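Local coordinates for protein predicted zincin-like metalloprotease (Acidothermus cellulolyticus 11B, PDB 3E11) that is of unknown function but is predicted to be a zincin-like metalloprotease, with a helix carrying a motif that in relatives binds zinc, at residues D8-L13 with T75-C80; E23-A28 with E107-L112; D67-Y72 with V95-H100. All blocks are in the same frame, centred on the assembly; numbering follows the deposited sequence.

Contact 1 of 3, residues D8-L13 with T75-C80; sequences DRFDEL and TICALC
The shortest polar bond near this contact lies within helix 7-19, which sends F10 onto I76 and C77: R9 NH1 to E12 OE1, 2.8 Å, a salt bridge. The contact joins this helix to the short helix 73-78 of a zincin-like fold. E12 OE1 lies almost in the guanidinium plane of R9. L13 CD2 sits 3.8 Å above the same plane, over its centre. R9 NH2 forms a second salt bridge with E83, at the start of helix 83-101.

The contact itself is apolar and buried. F10 carries it alone from its side. Its CG is anti to the backbone N (chi1 -166°), which sends the ring across to helix 73-78. C77 makes a sulfur-aromatic contact with this ring. The sulfur approaches obliquely, with C77 SG 5.0 Å from the centroid of the F10 ring and 68° off its normal. I76 comes to the ring edge instead, and the two side chains cross at about a right angle.

F10 also touches V86 and V90 of helix 83-101 and V36 of strand 32-37. Replacing F10 with alanine would probably open a gap among these residues and leave the C77 sulfur without its aromatic partner. I76 has two modelled conformers. In the one described here, its CG2 lies 4.1 Å from F10 CE1.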
loop_
_atom_site.group_PDB
_atom_site.type_symbol
_atom_site.label_atom_id
_atom_site.label_comp_id
_atom_site.label_asym_id
_atom_site.label_seq_id
_atom_site.Cartn_x
_atom_site.Cartn_y
_atom_site.Cartn_z
ATOM N N ASP A 8 13.091 -9.505 -0.946
ATOM C CA ASP A 8 12.363 -10.413 -1.850
ATOM C C ASP A 8 11.155 -11.001 -1.145
ATOM O O ASP A 8 10.082 -11.069 -1.726
ATOM C CB ASP A 8 13.213 -11.548 -2.342
ATOM C CG ASP A 8 14.194 -11.134 -3.395
ATOM O OD1 ASP A 8 14.175 -9.971 -3.858
ATOM O OD2 ASP A 8 14.987 -12.009 -3.777
ATOM N N ARG A 9 11.331 -11.429 0.104
ATOM C CA ARG A 9 10.201 -11.991 0.867
ATOM C C ARG A 9 9.131 -10.954 1.136
ATOM O O ARG A 9 7.929 -11.238 1.052
ATOM C CB ARG A 9 10.693 -12.593 2.186
ATOM C CG ARG A 9 9.612 -13.209 3.024
ATOM C CD ARG A 9 8.800 -14.242 2.273
ATOM N NE ARG A 9 7.910 -14.977 3.172
ATOM C CZ ARG A 9 6.925 -15.752 2.759
ATOM N NH1 ARG A 9 6.705 -15.903 1.464
ATOM N NH2 ARG A 9 6.166 -16.405 3.631
ATOM N N PHE A 10 9.568 -9.725 1.423
ATOM C CA PHE A 10 8.612 -8.670 1.703
ATOM C C PHE A 10 7.730 -8.444 0.482
ATOM O O PHE A 10 6.532 -8.294 0.639
ATOM C CB PHE A 10 9.283 -7.369 2.148
ATOM C CG PHE A 10 8.321 -6.355 2.760
ATOM C CD1 PHE A 10 8.041 -6.380 4.111
ATOM C CD2 PHE A 10 7.756 -5.356 1.978
ATOM C CE1 PHE A 10 7.216 -5.458 4.700
ATOM C CE2 PHE A 10 6.903 -4.428 2.537
ATOM C CZ PHE A 10 6.621 -4.488 3.913
ATOM N N ASP A 11 8.322 -8.478 -0.716
ATOM C CA ASP A 11 7.545 -8.400 -1.961
ATOM C C ASP A 11 6.440 -9.458 -2.067
ATOM O O ASP A 11 5.320 -9.156 -2.470
ATOM C CB ASP A 11 8.456 -8.449 -3.189
ATOM C CG ASP A 11 9.344 -7.239 -3.292
ATOM O OD1 ASP A 11 8.966 -6.210 -2.717
ATOM O OD2 ASP A 11 10.424 -7.340 -3.926
ATOM N N GLU A 12 6.745 -10.662 -1.639
ATOM C CA GLU A 12 5.782 -11.749 -1.598
ATOM C C GLU A 12 4.660 -11.503 -0.614
ATOM O O GLU A 12 3.505 -11.796 -0.902
ATOM C CB GLU A 12 6.516 -13.043 -1.238
ATOM C CG GLU A 12 7.555 -13.458 -2.295
ATOM C CD GLU A 12 8.402 -14.671 -1.922
ATOM O OE1 GLU A 12 8.258 -15.208 -0.809
ATOM O OE2 GLU A 12 9.228 -15.101 -2.763
ATOM N N LEU A 13 5.010 -10.976 0.554
ATOM C CA LEU A 13 4.018 -10.544 1.548
ATOM C C LEU A 13 3.126 -9.397 1.013
ATOM O O LEU A 13 1.929 -9.373 1.258
ATOM C CB LEU A 13 4.724 -10.165 2.852
ATOM C CG LEU A 13 5.528 -11.350 3.464
ATOM C CD1 LEU A 13 6.089 -10.980 4.830
ATOM C CD2 LEU A 13 4.724 -12.627 3.539
ATOM N N THR A 75 9.259 0.490 8.724
ATOM C CA THR A 75 8.312 1.028 9.702
ATOM C C THR A 75 7.186 0.022 9.907
ATOM O O THR A 75 6.707 -0.138 11.020
ATOM C CB THR A 75 7.777 2.434 9.318
ATOM O OG1 THR A 75 7.361 2.420 7.962
ATOM C CG2 THR A 75 8.844 3.481 9.484
ATOM N N ILE A 76 6.803 -0.689 8.847
ATOM C CA ILE A 76 5.824 -1.787 8.911
ATOM C C ILE A 76 6.345 -2.925 9.778
ATOM O O ILE A 76 5.640 -3.439 10.656
ATOM C CB ILE A 76 5.503 -2.356 7.486
ATOM C CG1 ILE A 76 4.647 -1.367 6.666
ATOM C CG2 ILE A 76 4.804 -3.723 7.570
ATOM C CD1 ILE A 76 3.120 -1.467 6.888
ATOM N N CYS A 77 7.571 -3.352 9.501
ATOM C CA CYS A 77 8.110 -4.530 10.208
ATOM C C CYS A 77 8.281 -4.284 11.678
ATOM O O CYS A 77 8.044 -5.163 12.471
ATOM C CB CYS A 77 9.420 -5.026 9.606
ATOM S SG CYS A 77 9.153 -5.850 7.982
ATOM N N ALA A 78 8.651 -3.066 12.042
ATOM C CA ALA A 78 8.827 -2.682 13.448
ATOM C C ALA A 78 7.572 -2.901 14.277
ATOM O O ALA A 78 7.667 -3.059 15.484
ATOM C CB ALA A 78 9.249 -1.253 13.559
ATOM N N LEU A 79 6.412 -2.855 13.636
ATOM C CA LEU A 79 5.129 -3.077 14.291
ATOM C C LEU A 79 4.662 -4.552 14.340
ATOM O O LEU A 79 3.587 -4.845 14.918
ATOM C CB LEU A 79 4.059 -2.255 13.552
ATOM C CG LEU A 79 4.124 -0.742 13.668
ATOM C CD1 LEU A 79 3.077 -0.133 12.703
ATOM C CD2 LEU A 79 3.910 -0.337 15.065
ATOM N N CYS A 80 5.415 -5.456 13.715
ATOM C CA CYS A 80 4.963 -6.832 13.455
ATOM C C CYS A 80 5.875 -7.902 14.052
ATOM O O CYS A 80 7.095 -7.823 13.965
ATOM C CB CYS A 80 4.810 -7.073 11.960
ATOM S SG CYS A 80 3.556 -5.945 11.199
#

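Contact 2 of 3, residues E23-A28 with E107-L112; sequences EEFARA and ERLHEL
F25 reaches from the loop between helix 7-19 and strand 32-37 to L109 and L112 at the C-terminal helix 106-110. Its CB points toward that helix. CG is anti to the carbonyl carbon (chi1 -62°), and the ring continues outward from there. Along one side, F25 CD2 runs beside E24 CG at 3.9 Å. On the other side, F25 CE1 meets L109 CD2 at 4.0 Å. At the tip, F25 CZ touches L112 CB, also at 4.0 Å. The same CZ packs on V95 of helix 83-101. Both leucines approach the ring obliquely.

The tip of F25 therefore sits where three parts of the fold meet: its own loop, helix 83-101 and the last helix. L109 also packs on A99 and H100 of helix 83-101. H100 belongs to the HExxH pattern of that helix. L109 so reaches one of the probable metal-site histidines of this zincin-like fold.

E24 makes the polar link. One water donates to E24 OE2 at 2.7 Å and to L112 O at 2.5 Å, a length too short to be taken literally. It ties the carboxylate to the backbone carbonyl of L112.

Within 107-112, R108 and E111 form a salt bridge, gripped side-on. R108 NE bonds E111 OE1 and R108 NH2 bonds E111 OE2, each at 3.2 Å. Both nitrogens come from above the carboxylate plane, about 60° out of it.

E24 and L112 are exposed and also touch crystal neighbours, so packing in the crystal may influence their positions. The ring and the two leucines hold by packing alone. E24 OE2 and L112 O are 4.2 Å apart and both accept, so their link probably depends on the water.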
loop_
_atom_site.group_PDB
_atom_site.type_symbol
_atom_site.label_atom_id
_atom_site.label_comp_id
_atom_site.label_asym_id
_atom_site.label_seq_id
_atom_site.Cartn_x
_atom_site.Cartn_y
_atom_site.Cartn_z
ATOM N N GLU A 23 -13.074 -7.000 -2.086
ATOM C CA GLU A 23 -13.593 -6.681 -3.409
ATOM C C GLU A 23 -14.204 -5.286 -3.461
ATOM O O GLU A 23 -14.231 -4.702 -4.526
ATOM C CB GLU A 23 -14.638 -7.706 -3.893
ATOM C CG GLU A 23 -14.043 -9.034 -4.403
ATOM N N GLU A 24 -14.699 -4.749 -2.341
ATOM C CA GLU A 24 -15.282 -3.404 -2.384
ATOM C C GLU A 24 -14.243 -2.305 -2.720
ATOM O O GLU A 24 -14.627 -1.237 -3.171
ATOM C CB GLU A 24 -16.064 -3.037 -1.101
ATOM C CG GLU A 24 -15.339 -3.252 0.223
ATOM C CD GLU A 24 -15.588 -4.634 0.838
ATOM O OE1 GLU A 24 -15.702 -5.642 0.078
ATOM O OE2 GLU A 24 -15.656 -4.718 2.104
ATOM N N PHE A 25 -12.951 -2.597 -2.534
ATOM C CA PHE A 25 -11.865 -1.664 -2.854
ATOM C C PHE A 25 -11.165 -1.952 -4.202
ATOM O O PHE A 25 -10.237 -1.256 -4.571
ATOM C CB PHE A 25 -10.809 -1.747 -1.738
ATOM C CG PHE A 25 -11.337 -1.353 -0.405
ATOM C CD1 PHE A 25 -11.613 -0.027 -0.132
ATOM C CD2 PHE A 25 -11.592 -2.295 0.560
ATOM C CE1 PHE A 25 -12.132 0.342 1.072
ATOM C CE2 PHE A 25 -12.097 -1.915 1.788
ATOM C CZ PHE A 25 -12.366 -0.597 2.032
ATOM N N ALA A 26 -11.578 -3.012 -4.881
ATOM C CA ALA A 26 -10.851 -3.502 -6.057
ATOM C C ALA A 26 -10.881 -2.451 -7.142
ATOM O O ALA A 26 -9.842 -2.086 -7.689
ATOM C CB ALA A 26 -11.455 -4.802 -6.564
ATOM N N ARG A 27 -12.064 -1.941 -7.454
ATOM C CA ARG A 27 -12.180 -0.930 -8.497
ATOM C C ARG A 27 -11.420 0.344 -8.097
ATOM O O ARG A 27 -10.817 0.991 -8.938
ATOM C CB ARG A 27 -13.644 -0.632 -8.843
ATOM C CG ARG A 27 -13.810 0.524 -9.805
ATOM C CD ARG A 27 -13.155 0.277 -11.189
ATOM N NE ARG A 27 -13.362 1.430 -12.064
ATOM C CZ ARG A 27 -12.620 2.534 -12.046
ATOM N NH1 ARG A 27 -11.601 2.667 -11.191
ATOM N NH2 ARG A 27 -12.920 3.533 -12.872
ATOM N N ALA A 28 -11.471 0.720 -6.828
ATOM C CA ALA A 28 -10.699 1.895 -6.349
ATOM C C ALA A 28 -9.176 1.760 -6.574
ATOM O O ALA A 28 -8.484 2.748 -6.792
ATOM C CB ALA A 28 -10.981 2.157 -4.868
ATOM N N GLU A 107 -13.770 6.684 9.787
ATOM C CA GLU A 107 -15.063 6.310 10.357
ATOM C C GLU A 107 -15.848 5.488 9.334
ATOM O O GLU A 107 -16.486 4.502 9.691
ATOM C CB GLU A 107 -15.884 7.529 10.765
ATOM C CG GLU A 107 -15.362 8.298 11.959
ATOM C CD GLU A 107 -16.306 9.430 12.351
ATOM N N ARG A 108 -15.801 5.912 8.072
ATOM C CA ARG A 108 -16.412 5.165 6.972
ATOM C C ARG A 108 -15.715 3.818 6.770
ATOM O O ARG A 108 -16.377 2.816 6.504
ATOM C CB ARG A 108 -16.357 5.960 5.656
ATOM C CG ARG A 108 -17.112 7.295 5.598
ATOM C CD ARG A 108 -18.619 7.157 5.761
ATOM N NE ARG A 108 -18.961 6.871 7.149
ATOM C CZ ARG A 108 -19.065 7.774 8.129
ATOM N NH1 ARG A 108 -18.889 9.072 7.902
ATOM N NH2 ARG A 108 -19.361 7.372 9.362
ATOM N N LEU A 109 -14.384 3.810 6.889
ATOM C CA LEU A 109 -13.591 2.586 6.778
ATOM C C LEU A 109 -13.887 1.592 7.873
ATOM O O LEU A 109 -13.842 0.392 7.630
ATOM C CB LEU A 109 -12.093 2.893 6.809
ATOM C CG LEU A 109 -11.514 3.573 5.579
ATOM C CD1 LEU A 109 -10.051 3.980 5.852
ATOM C CD2 LEU A 109 -11.645 2.646 4.363
ATOM N N HIS A 110 -14.169 2.078 9.083
ATOM C CA HIS A 110 -14.543 1.194 10.169
ATOM C C HIS A 110 -15.840 0.487 9.809
ATOM O O HIS A 110 -16.021 -0.677 10.139
ATOM C CB HIS A 110 -14.705 1.968 11.481
ATOM C CG HIS A 110 -13.425 2.530 12.018
ATOM N ND1 HIS A 110 -12.208 1.898 11.861
ATOM C CD2 HIS A 110 -13.176 3.651 12.737
ATOM C CE1 HIS A 110 -11.262 2.613 12.446
ATOM N NE2 HIS A 110 -11.824 3.678 12.990
ATOM N N GLU A 111 -16.735 1.203 9.122
ATOM C CA GLU A 111 -17.926 0.598 8.516
ATOM C C GLU A 111 -17.592 -0.345 7.341
ATOM O O GLU A 111 -18.447 -1.093 6.894
ATOM C CB GLU A 111 -18.891 1.682 8.030
ATOM C CG GLU A 111 -19.394 2.613 9.115
ATOM C CD GLU A 111 -20.207 3.765 8.561
ATOM O OE1 GLU A 111 -20.269 3.913 7.320
ATOM O OE2 GLU A 111 -20.794 4.521 9.360
ATOM N N LEU A 112 -16.358 -0.293 6.845
ATOM C CA LEU A 112 -15.875 -1.199 5.797
ATOM C C LEU A 112 -14.793 -2.184 6.305
ATOM O O LEU A 112 -14.056 -2.786 5.506
ATOM C CB LEU A 112 -15.356 -0.373 4.620
ATOM C CG LEU A 112 -16.432 0.448 3.887
ATOM C CD1 LEU A 112 -15.825 1.643 3.127
ATOM C CD2 LEU A 112 -17.231 -0.452 2.946
HETATM O O HOH W 1 -13.830 -4.844 4.114
#

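Contact 3 of 3, residues D67-Y72 with V95-H100; sequences DRIIIY and VHEIAH
I69 on strand 67-72 points at E97 on helix 83-101, and the two side chains cross at a slant. Both branches of I69 rest on the same atom. I69 CD1 and I69 CG2 are each 4.1 Å from E97 CB, so the isoleucine straddles the root of the glutamate. The longer branch is extended (chi2 174°). That carries I69 CD1 on to the next residue of the helix, 4.2 Å from I98 N and 4.4 Å from I98 CB.

E97 starts toward the strand and then turns back. Its chain bends at chi2 (-57°), which takes the carboxylate away from I69. The strand thus packs against the aliphatic base of E97 and not against its charge.

The sequence H96-E97-x-x-H100 matches the HExxH pattern of zincins. In that family the two histidines bind zinc and the glutamate serves catalysis. Those roles are probable here, but no metal is bound to these histidines in this model. The histidines lie on one face of the helix, remote from the strand. The H100 ring has H96 O 3.0 Å above one face, toward its rim. H100 NE2 also makes a weak hydrogen bond with D106.

The contact lies near the centre of the chain. Strand 67-72 is the middle strand of the sheet, parallel to 32-37 and antiparallel to 47-50. I69 also touches V32 of strand 32-37 and V94 of helix 83-101. Y49 of strand 47-50 packs on I69, E97 and I98, so helix 83-101 lies against both strand 67-72 and strand 47-50.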
loop_
_atom_site.group_PDB
_atom_site.type_symbol
_atom_site.label_atom_id
_atom_site.label_comp_id
_atom_site.label_asym_id
_atom_site.label_seq_id
_atom_site.Cartn_x
_atom_site.Cartn_y
_atom_site.Cartn_z
ATOM N N ASP A 67 -0.803 5.332 -10.703
ATOM C CA ASP A 67 -0.500 5.942 -9.409
ATOM C C ASP A 67 0.268 4.938 -8.553
ATOM O O ASP A 67 0.221 3.735 -8.804
ATOM C CB ASP A 67 -1.784 6.376 -8.676
ATOM C CG ASP A 67 -2.355 7.707 -9.173
ATOM O OD1 ASP A 67 -1.775 8.333 -10.112
ATOM O OD2 ASP A 67 -3.404 8.126 -8.639
ATOM N N ARG A 68 0.953 5.429 -7.529
ATOM C CA ARG A 68 1.767 4.538 -6.692
ATOM C C ARG A 68 1.286 4.634 -5.243
ATOM O O ARG A 68 0.896 5.701 -4.794
ATOM C CB ARG A 68 3.253 4.890 -6.805
ATOM C CG ARG A 68 3.870 4.476 -8.119
ATOM C CD ARG A 68 5.308 5.019 -8.329
ATOM N NE ARG A 68 5.857 4.441 -9.552
ATOM C CZ ARG A 68 7.113 4.003 -9.746
ATOM N NH1 ARG A 68 8.038 4.014 -8.789
ATOM N NH2 ARG A 68 7.437 3.514 -10.942
ATOM N N ILE A 69 1.261 3.507 -4.552
ATOM C CA ILE A 69 1.216 3.505 -3.111
ATOM C C ILE A 69 2.568 2.941 -2.660
ATOM O O ILE A 69 2.922 1.798 -2.990
ATOM C CB ILE A 69 0.055 2.678 -2.566
ATOM C CG1 ILE A 69 -1.291 3.366 -2.896
ATOM C CG2 ILE A 69 0.164 2.519 -1.076
ATOM C CD1 ILE A 69 -2.513 2.523 -2.513
ATOM N N ILE A 70 3.332 3.774 -1.965
ATOM C CA ILE A 70 4.620 3.337 -1.419
ATOM C C ILE A 70 4.368 2.691 -0.072
ATOM O O ILE A 70 3.576 3.212 0.704
ATOM C CB ILE A 70 5.596 4.502 -1.276
ATOM C CG1 ILE A 70 5.663 5.339 -2.574
ATOM C CG2 ILE A 70 6.989 3.979 -0.897
ATOM C CD1 ILE A 70 6.027 4.562 -3.805
ATOM N N ILE A 71 5.022 1.555 0.189
ATOM C CA ILE A 71 4.917 0.826 1.466
ATOM C C ILE A 71 6.325 0.796 2.040
ATOM O O ILE A 71 7.267 0.491 1.322
ATOM C CB ILE A 71 4.369 -0.616 1.270
ATOM C CG1 ILE A 71 2.907 -0.576 0.836
ATOM C CG2 ILE A 71 4.492 -1.448 2.516
ATOM C CD1 ILE A 71 1.934 0.019 1.829
ATOM N N TYR A 72 6.471 1.183 3.308
ATOM C CA TYR A 72 7.789 1.323 3.963
ATOM C C TYR A 72 8.094 0.084 4.788
ATOM O O TYR A 72 7.475 -0.168 5.813
ATOM C CB TYR A 72 7.840 2.600 4.808
ATOM C CG TYR A 72 7.690 3.817 3.915
ATOM C CD1 TYR A 72 8.691 4.136 2.995
ATOM C CD2 TYR A 72 6.537 4.563 3.905
ATOM C CE1 TYR A 72 8.570 5.228 2.142
ATOM C CE2 TYR A 72 6.382 5.657 3.045
ATOM C CZ TYR A 72 7.401 5.979 2.162
ATOM O OH TYR A 72 7.277 7.043 1.308
ATOM N N VAL A 95 -5.215 -0.238 1.914
ATOM C CA VAL A 95 -6.649 0.087 1.944
ATOM C C VAL A 95 -6.910 1.497 2.512
ATOM O O VAL A 95 -7.708 2.278 1.959
ATOM C CB VAL A 95 -7.466 -0.964 2.713
ATOM C CG1 VAL A 95 -8.901 -0.490 2.914
ATOM C CG2 VAL A 95 -7.481 -2.257 1.927
ATOM N N HIS A 96 -6.222 1.860 3.583
ATOM C CA HIS A 96 -6.319 3.238 4.068
ATOM C C HIS A 96 -5.859 4.270 3.070
ATOM O O HIS A 96 -6.496 5.316 2.909
ATOM C CB HIS A 96 -5.583 3.403 5.402
ATOM C CG HIS A 96 -6.328 2.790 6.543
ATOM N ND1 HIS A 96 -6.651 3.482 7.686
ATOM C CD2 HIS A 96 -6.875 1.557 6.682
ATOM C CE1 HIS A 96 -7.313 2.682 8.506
ATOM N NE2 HIS A 96 -7.464 1.510 7.917
ATOM N N GLU A 97 -4.758 3.987 2.391
ATOM C CA GLU A 97 -4.210 4.950 1.454
ATOM C C GLU A 97 -5.157 5.132 0.282
ATOM O O GLU A 97 -5.420 6.253 -0.132
ATOM C CB GLU A 97 -2.800 4.542 0.993
ATOM C CG GLU A 97 -1.712 4.778 2.059
ATOM C CD GLU A 97 -1.655 6.230 2.507
ATOM O OE1 GLU A 97 -1.858 7.125 1.673
ATOM O OE2 GLU A 97 -1.464 6.482 3.707
ATOM N N ILE A 98 -5.712 4.044 -0.238
ATOM C CA ILE A 98 -6.627 4.175 -1.369
ATOM C C ILE A 98 -7.936 4.854 -0.942
ATOM O O ILE A 98 -8.461 5.725 -1.655
ATOM C CB ILE A 98 -6.847 2.816 -2.108
ATOM C CG1 ILE A 98 -7.420 3.080 -3.507
ATOM C CG2 ILE A 98 -7.679 1.846 -1.320
ATOM C CD1 ILE A 98 -6.488 3.890 -4.403
ATOM N N ALA A 99 -8.423 4.506 0.239
ATOM C CA ALA A 99 -9.664 5.086 0.747
ATOM C C ALA A 99 -9.535 6.607 0.919
ATOM O O ALA A 99 -10.406 7.377 0.504
ATOM C CB ALA A 99 -10.029 4.419 2.043
ATOM N N HIS A 100 -8.419 7.027 1.503
ATOM C CA HIS A 100 -8.164 8.437 1.764
ATOM C C HIS A 100 -7.981 9.205 0.462
ATOM O O HIS A 100 -8.420 10.354 0.350
ATOM C CB HIS A 100 -6.945 8.624 2.687
ATOM C CG HIS A 100 -7.114 8.023 4.049
ATOM N ND1 HIS A 100 -6.055 7.821 4.909
ATOM C CD2 HIS A 100 -8.215 7.561 4.693
ATOM C CE1 HIS A 100 -6.494 7.260 6.022
ATOM N NE2 HIS A 100 -7.803 7.088 5.915
#

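How the contacts relate
Contacts 1 and 3 are buried, while contact 2 is only partly so. Contact 3 lies closest to the middle of the chain; contacts 1 and 2 sit on opposite sides of that centre, about 23 Å apart between centres. Helix 83-101 is the common element. It holds one segment of contact 3, and residues of both other contacts pack on it. I71 joins contact 3 to contact 1 through F10 and I76. V95 joins it to contact 2 through F25. The chemistry follows the place: aliphatic packing at the centre, an aromatic ring with a sulfur in contact 1, and a ring among leucines with a water bridge at the exposed border in contact 2.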